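Local coordinates for protein 2-oxoglutarate dehydrogenase E3 component (Thermus thermophilus, PDB 2YQU) that probably catalyses the reoxidation of protein-bound dihydrolipoyl groups by NAD+, working through FAD and a redox-active disulfide as the E3 component of 2-oxo acid dehydrogenase complexes, at residues A[366-371]-A[438-443]; A[141-144]-A[148-151]; A[217-220]-A[224-227]. All blocks are in the same frame, centred on the assembly; numbering follows the deposited sequence.

Interaction 1: residues A[366-371]-A[438-443]; sequences GKFPYS and SEILKE
Ile440 meets two aromatic side chains with two different branches, which is why a beta-branched residue suits its place. Its CD1 methyl sits over the centre of the Tyr370 ring, 3.6 Å from the centroid and only 4° off the ring normal, a CH-pi contact. The shorter branch, CG2, lies at the edge of the Phe368 ring, in its plane and 3.9 Å from CD2, and also rests 3.5 Å from the backbone O of Phe368. One turn farther along, Glu443 lays CB over a face of the same ring, 3.4 Å from Phe368 CD1, while Pro369 CD lies against the opposite face. With CG anti to the backbone N (chi1 -163°), Phe368 reaches from its strand to the helix; an alanine here would probably open a gap at this interface and leave the Glu443 methylenes and Ile440 CG2 without their flat partner.

Farther out, polar bonds hold the ends of Glu443 and Tyr370. The buried Glu443 chain bends at chi2 (-78°), and its carboxylate bonds through OE1 to Ile453 N and through OE2 to His454 ND1. Tyr370 OH bonds to Ala405 O. The contact seats helix 438-449 on strand 363-369, outermost in this chain's antiparallel sheet of the dimerisation domain, and the same helix carries Glu439, hydrogen-bonded to His434, the predicted proton acceptor, consistent with the His-Glu pair of this family's active site.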
loop_
_atom_site.group_PDB
_atom_site.type_symbol
_atom_site.label_atom_id
_atom_site.label_comp_id
_atom_site.label_asym_id
_atom_site.label_seq_id
_atom_site.Cartn_x
_atom_site.Cartn_y
_atom_site.Cartn_z
ATOM N N GLY A 366 -0.080 11.245 -17.509
ATOM C CA GLY A 366 0.218 9.830 -17.625
ATOM C C GLY A 366 -0.819 9.052 -16.837
ATOM O O GLY A 366 -1.090 9.374 -15.692
ATOM N N LYS A 367 -1.397 8.026 -17.444
ATOM C CA LYS A 367 -2.477 7.281 -16.823
ATOM C C LYS A 367 -2.303 5.789 -17.077
ATOM O O LYS A 367 -2.058 5.365 -18.208
ATOM C CB LYS A 367 -3.824 7.771 -17.367
ATOM C CG LYS A 367 -5.035 7.186 -16.686
ATOM C CD LYS A 367 -6.268 8.034 -16.987
ATOM C CE LYS A 367 -7.542 7.229 -16.912
ATOM N NZ LYS A 367 -8.711 8.052 -17.351
ATOM N N PHE A 368 -2.412 5.000 -16.009
ATOM C CA PHE A 368 -2.353 3.550 -16.099
ATOM C C PHE A 368 -3.557 2.944 -15.373
ATOM O O PHE A 368 -3.828 3.282 -14.212
ATOM C CB PHE A 368 -1.048 3.029 -15.508
ATOM C CG PHE A 368 -0.737 1.627 -15.906
ATOM C CD1 PHE A 368 -0.171 1.362 -17.146
ATOM C CD2 PHE A 368 -1.024 0.563 -15.060
ATOM C CE1 PHE A 368 0.110 0.071 -17.520
ATOM C CE2 PHE A 368 -0.723 -0.733 -15.428
ATOM C CZ PHE A 368 -0.164 -0.981 -16.663
ATOM N N PRO A 369 -4.296 2.075 -16.054
ATOM C CA PRO A 369 -5.520 1.503 -15.489
ATOM C C PRO A 369 -5.251 0.246 -14.682
ATOM O O PRO A 369 -4.326 -0.508 -15.008
ATOM C CB PRO A 369 -6.322 1.142 -16.734
ATOM C CG PRO A 369 -5.269 0.737 -17.719
ATOM C CD PRO A 369 -4.035 1.555 -17.411
ATOM N N TYR A 370 -6.069 0.021 -13.654
ATOM C CA TYR A 370 -6.025 -1.211 -12.866
ATOM C C TYR A 370 -6.254 -2.454 -13.729
ATOM O O TYR A 370 -5.816 -3.543 -13.369
ATOM C CB TYR A 370 -7.076 -1.186 -11.752
ATOM C CG TYR A 370 -6.615 -0.582 -10.439
ATOM C CD1 TYR A 370 -6.569 -1.349 -9.282
ATOM C CD2 TYR A 370 -6.248 0.759 -10.348
ATOM C CE1 TYR A 370 -6.172 -0.805 -8.069
ATOM C CE2 TYR A 370 -5.844 1.308 -9.144
ATOM C CZ TYR A 370 -5.799 0.525 -8.010
ATOM O OH TYR A 370 -5.413 1.078 -6.817
ATOM N N SER A 371 -6.933 -2.288 -14.861
ATOM C CA SER A 371 -7.233 -3.402 -15.764
ATOM C C SER A 371 -5.986 -3.992 -16.398
ATOM O O SER A 371 -5.994 -5.146 -16.811
ATOM C CB SER A 371 -8.198 -2.954 -16.864
ATOM O OG SER A 371 -7.652 -1.898 -17.623
ATOM N N SER A 438 1.694 -1.001 -6.676
ATOM C CA SER A 438 2.633 0.117 -6.867
ATOM C C SER A 438 3.121 0.219 -8.310
ATOM O O SER A 438 3.467 1.295 -8.772
ATOM C CB SER A 438 3.846 0.021 -5.925
ATOM O OG SER A 438 4.720 -1.026 -6.311
ATOM N N GLU A 439 3.141 -0.895 -9.029
ATOM C CA GLU A 439 3.508 -0.850 -10.432
ATOM C C GLU A 439 2.532 -0.011 -11.280
ATOM O O GLU A 439 2.900 0.444 -12.355
ATOM C CB GLU A 439 3.591 -2.256 -11.008
ATOM C CG GLU A 439 4.668 -3.132 -10.390
ATOM C CD GLU A 439 4.602 -4.540 -10.931
ATOM O OE1 GLU A 439 5.473 -4.884 -11.752
ATOM O OE2 GLU A 439 3.659 -5.279 -10.565
ATOM N N ILE A 440 1.293 0.162 -10.818
ATOM C CA ILE A 440 0.339 1.045 -11.501
ATOM C C ILE A 440 0.840 2.492 -11.444
ATOM O O ILE A 440 0.772 3.226 -12.427
ATOM C CB ILE A 440 -1.072 0.919 -10.888
ATOM C CG1 ILE A 440 -1.582 -0.522 -11.020
ATOM C CG2 ILE A 440 -2.054 1.923 -11.535
ATOM C CD1 ILE A 440 -2.794 -0.812 -10.177
ATOM N N LEU A 441 1.324 2.900 -10.274
ATOM C CA LEU A 441 1.920 4.217 -10.115
ATOM C C LEU A 441 3.174 4.367 -10.971
ATOM O O LEU A 441 3.356 5.397 -11.622
ATOM C CB LEU A 441 2.255 4.478 -8.647
ATOM C CG LEU A 441 2.968 5.801 -8.345
ATOM C CD1 LEU A 441 2.102 6.994 -8.751
ATOM C CD2 LEU A 441 3.306 5.852 -6.882
ATOM N N LYS A 442 4.021 3.337 -10.970
ATOM C CA LYS A 442 5.250 3.326 -11.763
ATOM C C LYS A 442 4.947 3.598 -13.233
ATOM O O LYS A 442 5.562 4.472 -13.839
ATOM C CB LYS A 442 5.958 1.978 -11.640
ATOM C CG LYS A 442 7.271 1.874 -12.408
ATOM C CD LYS A 442 7.709 0.425 -12.517
ATOM C CE LYS A 442 8.962 0.281 -13.344
ATOM N NZ LYS A 442 9.115 -1.107 -13.855
ATOM N N GLU A 443 3.997 2.848 -13.795
ATOM C CA GLU A 443 3.673 2.957 -15.213
ATOM C C GLU A 443 2.986 4.283 -15.522
ATOM O O GLU A 443 3.240 4.876 -16.562
ATOM C CB GLU A 443 2.817 1.768 -15.686
ATOM C CG GLU A 443 3.495 0.404 -15.612
ATOM C CD GLU A 443 4.478 0.123 -16.741
ATOM O OE1 GLU A 443 4.417 0.789 -17.788
ATOM O OE2 GLU A 443 5.335 -0.770 -16.575
#

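Interaction 2: residues A[141-144]-A[148-151]; sequences PLIP and QVDY
The loop leading from strand 139-141 into strand 154-155, which is outermost within this chain in the Rossmann-type parallel sheet of the NAD+-binding domain, doubles back so that Ile143 meets Val149 and Tyr151. No hydrogen bond joins 141-144 to 148-151; the contact is apolar and lies at the surface, where three apolar or aromatic side chains meet between the two arms of the loop. Ile143 supplies both of its branches. Its CG2 meets Val149 CG2 at 3.6 Å, the two side chains crossing at about a right angle. Beyond it, CD1 lies 4.0 Å from the same valine methyl, so Val149 CG2 is touched by both branches of the isoleucine.

The backbone fixes where the two arms lie: Leu142 bonds to Gly261 and Gln148 to Val234, tying each arm to a different neighbour. Asp150 suits the bend that follows, because its OD2 accepts from the amides of Glu152, Arg153 and Val154; the first of these bonds closes an Asx turn, and the set leads the chain into strand 154-155. Tyr151 takes up a left-handed backbone conformation (phi 58°), and its ring comes back over Val149, whose CG1 stands 3.4 Å above one face, displaced toward the rim. CG1 and CG2 of Val149 thus serve different partners. At the far end of the ring, Tyr151 OH reaches the Ile143 CD1 methyl at 3.5 Å.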
loop_
_atom_site.group_PDB
_atom_site.type_symbol
_atom_site.label_atom_id
_atom_site.label_comp_id
_atom_site.label_asym_id
_atom_site.label_seq_id
_atom_site.Cartn_x
_atom_site.Cartn_y
_atom_site.Cartn_z
ATOM N N PRO A 141 -19.499 20.037 12.963
ATOM C CA PRO A 141 -20.442 19.898 11.852
ATOM C C PRO A 141 -21.149 21.214 11.525
ATOM O O PRO A 141 -21.563 21.931 12.434
ATOM C CB PRO A 141 -21.439 18.867 12.374
ATOM C CG PRO A 141 -20.653 18.059 13.310
ATOM C CD PRO A 141 -19.750 19.036 14.014
ATOM N N LEU A 142 -21.245 21.518 10.237
ATOM C CA LEU A 142 -22.007 22.656 9.742
ATOM C C LEU A 142 -23.466 22.243 9.705
ATOM O O LEU A 142 -23.828 21.289 9.016
ATOM C CB LEU A 142 -21.551 23.054 8.339
ATOM C CG LEU A 142 -22.255 24.259 7.692
ATOM C CD1 LEU A 142 -21.743 25.559 8.282
ATOM C CD2 LEU A 142 -22.061 24.259 6.181
ATOM N N ILE A 143 -24.290 22.946 10.460
ATOM C CA ILE A 143 -25.715 22.679 10.483
ATOM C C ILE A 143 -26.427 23.926 9.970
ATOM O O ILE A 143 -26.641 24.881 10.730
ATOM C CB ILE A 143 -26.183 22.315 11.901
ATOM C CG1 ILE A 143 -25.418 21.083 12.412
ATOM C CG2 ILE A 143 -27.701 22.056 11.905
ATOM C CD1 ILE A 143 -25.858 20.607 13.778
ATOM N N PRO A 144 -26.790 23.940 8.688
ATOM C CA PRO A 144 -27.558 25.065 8.145
ATOM C C PRO A 144 -28.885 25.232 8.888
ATOM O O PRO A 144 -29.415 24.248 9.406
ATOM C CB PRO A 144 -27.795 24.666 6.685
ATOM C CG PRO A 144 -26.713 23.664 6.389
ATOM C CD PRO A 144 -26.508 22.920 7.660
ATOM N N GLN A 148 -33.066 20.707 10.681
ATOM C CA GLN A 148 -33.466 20.551 12.075
ATOM C C GLN A 148 -32.882 19.252 12.620
ATOM O O GLN A 148 -33.509 18.198 12.565
ATOM C CB GLN A 148 -34.996 20.584 12.205
ATOM C CG GLN A 148 -35.611 21.909 11.742
ATOM C CD GLN A 148 -37.130 21.888 11.679
ATOM O OE1 GLN A 148 -37.720 22.415 10.732
ATOM N NE2 GLN A 148 -37.763 21.286 12.680
ATOM N N VAL A 149 -31.656 19.351 13.115
ATOM C CA VAL A 149 -30.924 18.223 13.668
ATOM C C VAL A 149 -31.382 17.986 15.101
ATOM O O VAL A 149 -31.211 18.857 15.959
ATOM C CB VAL A 149 -29.400 18.503 13.643
ATOM C CG1 VAL A 149 -28.610 17.401 14.363
ATOM C CG2 VAL A 149 -28.929 18.657 12.212
ATOM N N ASP A 150 -31.973 16.821 15.349
ATOM C CA ASP A 150 -32.351 16.407 16.702
ATOM C C ASP A 150 -31.415 15.321 17.269
ATOM O O ASP A 150 -31.682 14.762 18.329
ATOM C CB ASP A 150 -33.820 15.936 16.726
ATOM C CG ASP A 150 -34.036 14.651 15.956
ATOM O OD1 ASP A 150 -35.161 14.098 15.982
ATOM O OD2 ASP A 150 -33.125 14.109 15.299
ATOM N N TYR A 151 -30.336 15.015 16.545
ATOM C CA TYR A 151 -29.355 13.989 16.941
ATOM C C TYR A 151 -29.951 12.579 17.145
ATOM O O TYR A 151 -29.341 11.719 17.776
ATOM C CB TYR A 151 -28.575 14.465 18.173
ATOM C CG TYR A 151 -27.927 15.809 17.926
ATOM C CD1 TYR A 151 -28.456 16.977 18.470
ATOM C CD2 TYR A 151 -26.812 15.917 17.100
ATOM C CE1 TYR A 151 -27.872 18.220 18.213
ATOM C CE2 TYR A 151 -26.225 17.139 16.844
ATOM C CZ TYR A 151 -26.756 18.291 17.401
ATOM O OH TYR A 151 -26.161 19.505 17.138
#

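Interaction 3: residues A[217-220]-A[224-227]; sequences VFKK and TIRT
Ile225 turns toward helix 208-221 to meet Lys219 and Phe218, while Thr224, the residue before it, opens the strand with its CB directed away from that helix. Thr224 nevertheless brings the backbones close, its CA standing 6.0 Å from Lys219 CA. A beta-branched threonine suits such an extended strand.

Ile225, next in sequence, carries the contact. Its CD1 approaches Phe218 CB at 4.5 Å, a loose apolar touch that involves the base of the phenylalanine and leaves the ring to other partners. Lys219 lies obliquely across the isoleucine with its methylenes: CG comes alongside Ile225 CG1, and CE, farther out, rests near Ile225 CB and 3.7 Å from Ile225 O. The lysine chain is extended beyond CG, which lets it run from CG1 to the strand backbone. A lysine fits such a border because its aliphatic stem can shield the strand while the ammonium end stays polar; NZ forms a salt bridge with Glu215, one turn earlier on the same helix.

Arg226 alternates back to the far side of the strand, where NH1 forms a salt bridge with Glu249.

The contact closes the beta-alpha-beta unit of strand 192-196, helix 208-221 and strand 224-226, typical of a Rossmann-type domain. Within this chain strand 224-226 is an outermost strand of the parallel sheet, bonded through Thr224 and Arg226 to Val195, while Phe218 packs against Leu180 and Val184 of helix 177-188.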
loop_
_atom_site.group_PDB
_atom_site.type_symbol
_atom_site.label_atom_id
_atom_site.label_comp_id
_atom_site.label_asym_id
_atom_site.label_seq_id
_atom_site.Cartn_x
_atom_site.Cartn_y
_atom_site.Cartn_z
ATOM N N VAL A 217 -18.832 4.462 -9.854
ATOM C CA VAL A 217 -18.579 3.267 -9.056
ATOM C C VAL A 217 -19.636 3.114 -7.963
ATOM O O VAL A 217 -20.166 2.020 -7.751
ATOM C CB VAL A 217 -17.157 3.305 -8.440
ATOM C CG1 VAL A 217 -16.961 2.194 -7.411
ATOM C CG2 VAL A 217 -16.112 3.204 -9.531
ATOM N N PHE A 218 -19.961 4.207 -7.277
ATOM C CA PHE A 218 -20.909 4.131 -6.173
ATOM C C PHE A 218 -22.321 3.866 -6.658
ATOM O O PHE A 218 -23.080 3.190 -5.973
ATOM C CB PHE A 218 -20.841 5.391 -5.310
ATOM C CG PHE A 218 -19.536 5.545 -4.581
ATOM C CD1 PHE A 218 -18.819 6.737 -4.653
ATOM C CD2 PHE A 218 -19.021 4.497 -3.820
ATOM C CE1 PHE A 218 -17.608 6.884 -3.969
ATOM C CE2 PHE A 218 -17.812 4.638 -3.141
ATOM C CZ PHE A 218 -17.109 5.836 -3.218
ATOM N N LYS A 219 -22.653 4.367 -7.848
ATOM C CA LYS A 219 -23.935 4.050 -8.494
ATOM C C LYS A 219 -24.002 2.568 -8.844
ATOM O O LYS A 219 -25.025 1.917 -8.616
ATOM C CB LYS A 219 -24.148 4.894 -9.751
ATOM C CG LYS A 219 -24.677 6.290 -9.464
ATOM C CD LYS A 219 -24.802 7.091 -10.741
ATOM C CE LYS A 219 -25.135 8.538 -10.449
ATOM N NZ LYS A 219 -25.150 9.343 -11.694
ATOM N N LYS A 220 -22.914 2.031 -9.391
ATOM C CA LYS A 220 -22.863 0.604 -9.711
ATOM C C LYS A 220 -23.028 -0.251 -8.460
ATOM O O LYS A 220 -23.700 -1.287 -8.501
ATOM C CB LYS A 220 -21.566 0.239 -10.429
ATOM C CG LYS A 220 -21.632 -1.112 -11.124
ATOM C CD LYS A 220 -20.257 -1.605 -11.532
ATOM C CE LYS A 220 -20.328 -3.004 -12.159
ATOM N NZ LYS A 220 -20.767 -2.960 -13.589
ATOM N N THR A 224 -27.759 5.589 -4.518
ATOM C CA THR A 224 -28.355 6.595 -5.382
ATOM C C THR A 224 -27.583 7.882 -5.132
ATOM O O THR A 224 -27.454 8.294 -3.986
ATOM C CB THR A 224 -29.833 6.766 -5.046
ATOM O OG1 THR A 224 -30.541 5.571 -5.401
ATOM C CG2 THR A 224 -30.474 7.864 -5.889
ATOM N N ILE A 225 -27.023 8.467 -6.186
ATOM C CA ILE A 225 -26.289 9.732 -6.101
ATOM C C ILE A 225 -26.992 10.783 -6.962
ATOM O O ILE A 225 -27.160 10.598 -8.165
ATOM C CB ILE A 225 -24.828 9.571 -6.603
ATOM C CG1 ILE A 225 -24.122 8.374 -5.946
ATOM C CG2 ILE A 225 -24.033 10.850 -6.371
ATOM C CD1 ILE A 225 -23.958 8.487 -4.461
ATOM N N ARG A 226 -27.382 11.894 -6.348
ATOM C CA ARG A 226 -28.076 12.958 -7.056
ATOM C C ARG A 226 -27.375 14.278 -6.817
ATOM O O ARG A 226 -27.478 14.858 -5.738
ATOM C CB ARG A 226 -29.523 13.054 -6.600
ATOM C CG ARG A 226 -30.319 11.791 -6.853
ATOM C CD ARG A 226 -31.707 11.861 -6.295
ATOM N NE ARG A 226 -32.464 12.919 -6.950
ATOM C CZ ARG A 226 -33.666 13.333 -6.571
ATOM N NH1 ARG A 226 -34.279 12.786 -5.530
ATOM N NH2 ARG A 226 -34.261 14.302 -7.254
ATOM N N THR A 227 -26.664 14.739 -7.832
ATOM C CA THR A 227 -25.989 16.028 -7.788
ATOM C C THR A 227 -26.886 17.109 -8.391
ATOM O O THR A 227 -27.930 16.805 -8.977
ATOM C CB THR A 227 -24.654 15.958 -8.540
ATOM O OG1 THR A 227 -24.878 15.588 -9.907
ATOM C CG2 THR A 227 -23.766 14.847 -7.971
#

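Overall arrangement
Interactions 2 and 3 belong to the part of the chain that holds the nucleotide-binding folds, with centres about 24 Å apart, one at the entry to the parallel sheet of the NAD+-binding domain and the other at a strand outermost in that sheet within this chain. Interaction 1 lies in the dimerisation domain, its centre about 25 Å from interaction 3 but about 41 Å from interaction 2, on the opposite side of the chain's centre. None touches another. In interaction 3 the side chains of Phe218 and Leu180, a residue predicted to bind NAD+, are about 3 Å apart. Interaction 1 reaches the active site through Glu439, which bonds to His434 and lines a carbonate pocket; the Glu443 side chain is about 14 Å from a bound FAD.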